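Local coordinates for D7 protein (Anopheles stephensi, PDB 3NHI) that binds and sequesters host mediators, namely cysteinyl leukotrienes and thromboxane A2 analogues, as a secreted salivary protein, so blunting the host's response to blood feeding, at residues H261-A266 / K284-K289; I193-G196 / D201-G204. One frame throughout, in Å; residues are numbered along the deposited sequence.

In the fold
Both contacts lie in the C-terminal part of this largely helical D7 protein of the PBP/GOBP (odorant-binding) family and follow one another along the chain. Contact 2 joins the end of helix 184-196 to a beta hairpin at the surface; contact 1 pairs helices 251-266 and 280-288 in a buried contact. Their centres are 21 Å apart, and their nearest atoms, about 6 Å apart, do not touch. Helix 251-266 links them, since its Phe-258 packs on Ile-193 and Phe-194. Neither forms the lipid pocket: the side chain of Leu-263 is about 12 Å from that of Lys-151, a leukotriene C4 and thromboxane A2 binding residue, and contact 2 lies away from the known binding residues.

Contact 1: residues H261-A266 / K284-K289; sequences HELRSA and KEEMKK
Met-287 lies against Glu-262 and Leu-263 where two helices of the odorant-binding-type helical fold, 251-266 and 280-288, pack together; the axes of their segments 261-266 and 284-288 are 31° apart and approach to 9.7 Å. The tight part is built by Met-287. One half of it is apolar, with Met-287 CG 3.8 Å from Leu-263 CB; in the other half the methionine side chain crosses that of Glu-262 at about a right angle. Glu-262, with CG anti to the backbone N (chi1 -178°), runs fully extended past the sulfur and carries its carboxylate to polar partners beyond the two helices: Arg-176 in a salt bridge at OE1, Ser-154 and Thr-293 by hydrogen bonds at OE2. These satisfy a buried charge and probably keep it ionised. The looser side lies at Glu-286, which is partly exposed. Only its CB meets the methyl groups of Leu-263, 3.7 Å from CD2; the chain then bends at chi2 and leads the carboxylate away to a salt bridge with Lys-275. At the buried side, Met-287 SD lies 3.6 Å from Glu-262 OE1, and the bend at chi3 (-73°) brings the terminal methyl CE to 3.8 Å from the same oxygen.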
loop_
_atom_site.group_PDB
_atom_site.type_symbol
_atom_site.label_atom_id
_atom_site.label_comp_id
_atom_site.label_asym_id
_atom_site.label_seq_id
_atom_site.Cartn_x
_atom_site.Cartn_y
_atom_site.Cartn_z
ATOM N N HIS A 261 -7.820 -5.328 8.424
ATOM C CA HIS A 261 -7.163 -4.897 7.197
ATOM C C HIS A 261 -8.179 -4.540 6.108
ATOM O O HIS A 261 -7.933 -3.616 5.325
ATOM C CB HIS A 261 -6.117 -5.896 6.702
ATOM C CG HIS A 261 -5.027 -5.266 5.881
ATOM N ND1 HIS A 261 -3.811 -5.882 5.683
ATOM C CD2 HIS A 261 -4.952 -4.075 5.234
ATOM C CE1 HIS A 261 -3.044 -5.113 4.928
ATOM N NE2 HIS A 261 -3.710 -4.009 4.644
ATOM N N GLU A 262 -9.330 -5.210 6.070
ATOM C CA GLU A 262 -10.357 -4.743 5.134
ATOM C C GLU A 262 -10.675 -3.255 5.357
ATOM O O GLU A 262 -10.653 -2.455 4.410
ATOM C CB GLU A 262 -11.646 -5.568 5.168
ATOM C CG GLU A 262 -12.586 -5.005 4.112
ATOM C CD GLU A 262 -13.903 -5.719 3.933
ATOM O OE1 GLU A 262 -14.240 -6.627 4.723
ATOM O OE2 GLU A 262 -14.623 -5.333 2.989
ATOM N N LEU A 263 -10.937 -2.893 6.611
ATOM C CA LEU A 263 -11.190 -1.499 6.946
ATOM C C LEU A 263 -10.045 -0.586 6.522
ATOM O O LEU A 263 -10.262 0.437 5.868
ATOM C CB LEU A 263 -11.452 -1.356 8.448
ATOM C CG LEU A 263 -11.568 0.067 8.993
ATOM C CD1 LEU A 263 -12.655 0.890 8.271
ATOM C CD2 LEU A 263 -11.831 -0.019 10.474
ATOM N N ARG A 264 -8.830 -0.968 6.894
ATOM C CA ARG A 264 -7.652 -0.172 6.581
ATOM C C ARG A 264 -7.425 -0.060 5.074
ATOM O O ARG A 264 -6.904 0.953 4.598
ATOM C CB ARG A 264 -6.425 -0.755 7.284
ATOM C CG ARG A 264 -6.500 -0.566 8.791
ATOM C CD ARG A 264 -5.232 -0.934 9.512
ATOM N NE ARG A 264 -4.989 -2.367 9.527
ATOM C CZ ARG A 264 -4.054 -3.006 8.818
ATOM N NH1 ARG A 264 -3.246 -2.375 7.979
ATOM N NH2 ARG A 264 -3.940 -4.311 8.943
ATOM N N SER A 265 -7.825 -1.085 4.322
ATOM C CA SER A 265 -7.646 -1.071 2.874
ATOM C C SER A 265 -8.659 -0.161 2.194
ATOM O O SER A 265 -8.456 0.210 1.040
ATOM C CB SER A 265 -7.719 -2.488 2.290
ATOM O OG SER A 265 -9.058 -2.946 2.129
ATOM N N ALA A 266 -9.745 0.174 2.895
ATOM C CA ALA A 266 -10.721 1.147 2.394
ATOM C C ALA A 266 -10.284 2.570 2.709
ATOM O O ALA A 266 -10.505 3.475 1.906
ATOM C CB ALA A 266 -12.117 0.864 2.964
ATOM N N LYS A 284 -16.392 -3.390 12.406
ATOM C CA LYS A 284 -17.598 -3.563 11.607
ATOM C C LYS A 284 -18.407 -2.271 11.482
ATOM O O LYS A 284 -18.846 -1.916 10.391
ATOM C CB LYS A 284 -18.440 -4.711 12.152
ATOM C CG LYS A 284 -17.776 -6.068 11.962
ATOM C CD LYS A 284 -18.675 -7.207 12.407
ATOM C CE LYS A 284 -17.988 -8.556 12.253
ATOM N NZ LYS A 284 -16.921 -8.759 13.269
ATOM N N GLU A 285 -18.564 -1.545 12.588
ATOM C CA GLU A 285 -19.272 -0.259 12.550
ATOM C C GLU A 285 -18.584 0.750 11.636
ATOM O O GLU A 285 -19.240 1.436 10.850
ATOM C CB GLU A 285 -19.470 0.303 13.964
ATOM C CG GLU A 285 -20.487 -0.480 14.797
ATOM C CD GLU A 285 -21.840 -0.637 14.096
ATOM O OE1 GLU A 285 -22.298 -1.787 13.937
ATOM O OE2 GLU A 285 -22.434 0.387 13.694
ATOM N N GLU A 286 -17.258 0.826 11.713
ATOM C CA GLU A 286 -16.496 1.717 10.839
ATOM C C GLU A 286 -16.615 1.327 9.364
ATOM O O GLU A 286 -16.682 2.200 8.492
ATOM C CB GLU A 286 -15.033 1.742 11.274
ATOM C CG GLU A 286 -14.794 2.480 12.584
ATOM C CD GLU A 286 -14.441 3.932 12.360
ATOM O OE1 GLU A 286 -13.394 4.362 12.892
ATOM O OE2 GLU A 286 -15.185 4.635 11.634
ATOM N N MET A 287 -16.666 0.024 9.084
ATOM C CA MET A 287 -16.773 -0.445 7.701
ATOM C C MET A 287 -18.114 -0.097 7.063
ATOM O O MET A 287 -18.191 0.069 5.856
ATOM C CB MET A 287 -16.501 -1.944 7.593
ATOM C CG MET A 287 -15.018 -2.280 7.713
ATOM S SD MET A 287 -14.552 -3.826 6.903
ATOM C CE MET A 287 -15.260 -5.025 8.029
ATOM N N LYS A 288 -19.158 0.035 7.880
ATOM C CA LYS A 288 -20.488 0.379 7.367
ATOM C C LYS A 288 -20.519 1.760 6.703
ATOM O O LYS A 288 -21.365 2.019 5.841
ATOM C CB LYS A 288 -21.534 0.288 8.482
ATOM C CG LYS A 288 -21.824 -1.120 8.939
ATOM C CD LYS A 288 -22.768 -1.105 10.121
ATOM C CE LYS A 288 -23.095 -2.510 10.554
ATOM N NZ LYS A 288 -23.923 -2.534 11.799
ATOM N N LYS A 289 -19.587 2.628 7.087
ATOM C CA LYS A 289 -19.495 3.975 6.521
ATOM C C LYS A 289 -18.843 4.002 5.140
ATOM O O LYS A 289 -18.910 5.012 4.438
ATOM C CB LYS A 289 -18.701 4.884 7.459
ATOM C CG LYS A 289 -19.366 5.077 8.819
ATOM C CD LYS A 289 -18.409 5.648 9.866
ATOM C CE LYS A 289 -18.251 7.162 9.764
ATOM N NZ LYS A 289 -17.125 7.562 8.874
#

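Contact 2: residues I193-G196 / D201-G204; sequences IFRG and DDTG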
loop_
_atom_site.group_PDB
_atom_site.type_symbol
_atom_site.label_atom_id
_atom_site.label_comp_id
_atom_site.label_asym_id
_atom_site.label_seq_id
_atom_site.Cartn_x
_atom_site.Cartn_y
_atom_site.Cartn_z
ATOM N N ILE A 193 -7.307 -10.065 -3.252
ATOM C CA ILE A 193 -7.214 -9.461 -1.932
ATOM C C ILE A 193 -5.815 -9.600 -1.346
ATOM O O ILE A 193 -5.257 -8.637 -0.823
ATOM C CB ILE A 193 -8.275 -10.044 -0.984
ATOM C CG1 ILE A 193 -9.675 -9.638 -1.453
ATOM C CG2 ILE A 193 -8.049 -9.563 0.443
ATOM C CD1 ILE A 193 -10.800 -10.487 -0.861
ATOM N N PHE A 194 -5.239 -10.794 -1.433
ATOM C CA PHE A 194 -3.893 -11.007 -0.902
ATOM C C PHE A 194 -2.877 -10.076 -1.564
ATOM O O PHE A 194 -1.975 -9.551 -0.895
ATOM C CB PHE A 194 -3.459 -12.477 -1.025
ATOM C CG PHE A 194 -3.836 -13.333 0.174
ATOM C CD1 PHE A 194 -5.083 -13.204 0.796
ATOM C CD2 PHE A 194 -2.933 -14.272 0.674
ATOM C CE1 PHE A 194 -5.417 -14.006 1.905
ATOM C CE2 PHE A 194 -3.256 -15.073 1.771
ATOM C CZ PHE A 194 -4.493 -14.936 2.390
ATOM N N ARG A 195 -3.019 -9.857 -2.870
ATOM C CA ARG A 195 -2.128 -8.925 -3.562
ATOM C C ARG A 195 -2.408 -7.482 -3.129
ATOM O O ARG A 195 -1.481 -6.719 -2.862
ATOM C CB ARG A 195 -2.248 -9.093 -5.070
ATOM C CG ARG A 195 -1.648 -10.402 -5.568
ATOM C CD ARG A 195 -1.775 -10.509 -7.075
ATOM N NE ARG A 195 -1.031 -11.638 -7.634
ATOM C CZ ARG A 195 0.256 -11.607 -7.988
ATOM N NH1 ARG A 195 0.987 -10.506 -7.830
ATOM N NH2 ARG A 195 0.823 -12.694 -8.501
ATOM N N GLY A 196 -3.683 -7.123 -2.993
ATOM C CA GLY A 196 -4.051 -5.773 -2.548
ATOM C C GLY A 196 -3.579 -5.442 -1.139
ATOM O O GLY A 196 -3.202 -4.302 -0.847
ATOM N N ASP A 201 3.125 -10.782 -3.566
ATOM C CA ASP A 201 3.400 -9.991 -4.762
ATOM C C ASP A 201 4.050 -10.898 -5.792
ATOM O O ASP A 201 3.980 -12.115 -5.660
ATOM C CB ASP A 201 4.216 -8.725 -4.435
ATOM C CG ASP A 201 5.648 -9.008 -3.993
ATOM O OD1 ASP A 201 6.317 -8.019 -3.618
ATOM O OD2 ASP A 201 6.115 -10.166 -4.018
ATOM N N ASP A 202 4.678 -10.315 -6.811
ATOM C CA ASP A 202 5.311 -11.114 -7.862
ATOM C C ASP A 202 6.451 -12.022 -7.358
ATOM O O ASP A 202 6.828 -12.986 -8.030
ATOM C CB ASP A 202 5.781 -10.221 -9.024
ATOM C CG ASP A 202 4.623 -9.675 -9.862
ATOM O OD1 ASP A 202 3.478 -10.154 -9.716
ATOM O OD2 ASP A 202 4.872 -8.759 -10.682
ATOM N N THR A 203 6.967 -11.736 -6.163
ATOM C CA THR A 203 8.036 -12.542 -5.559
ATOM C C THR A 203 7.504 -13.616 -4.598
ATOM O O THR A 203 8.286 -14.369 -4.002
ATOM C CB THR A 203 9.077 -11.662 -4.824
ATOM O OG1 THR A 203 8.579 -11.291 -3.526
ATOM C CG2 THR A 203 9.394 -10.416 -5.635
ATOM N N GLY A 204 6.184 -13.674 -4.445
ATOM C CA GLY A 204 5.539 -14.709 -3.648
ATOM C C GLY A 204 4.987 -14.206 -2.328
ATOM O O GLY A 204 4.544 -13.063 -2.210
#
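Arg-195, near the C-terminal end of helix 184-196, reaches across to the turn at Asp-201 and Asp-202, and these three residues make the whole contact. The extended arginine chain from CG to NE carries the guanidinium from the helix to the turn. There NH1 donates to Asp-202 OD1 at 3.1 Å in a salt bridge whose hydrogen bond is somewhat bent. The oxygen lies at the guanidinium edge, 22° out of that plane, and is met on its anti side, 30° out of the carboxylate plane. With the guanidinium and carboxylate planes 67° apart, this is a single-point pairing rather than a flat two-pronged one: Arg-195 NH2 remains 3.9 Å from Asp-202 OD1. Next to the bond, Arg-195 NH1 also lies 3.7 Å from Asp-201 C, an oblique approach. The Asp-201 side chain leaves its backbone away from the helix and organises the turn instead. Its OD2 accepts from Thr-203 N at 2.8 Å, which makes an Asx turn, and from Thr-203 OG1 through the syn lone pair, while OD1 forms a salt bridge with Lys-206. Gly-204 N bonds to Asp-201 O and closes the type I turn; Asp-201 N to Gly-204 O completes the hydrogen-bonded pair. The arrangement is that of a two-residue beta hairpin, strands 200-201 and 204-205, tied back at the surface to the helix that precedes it.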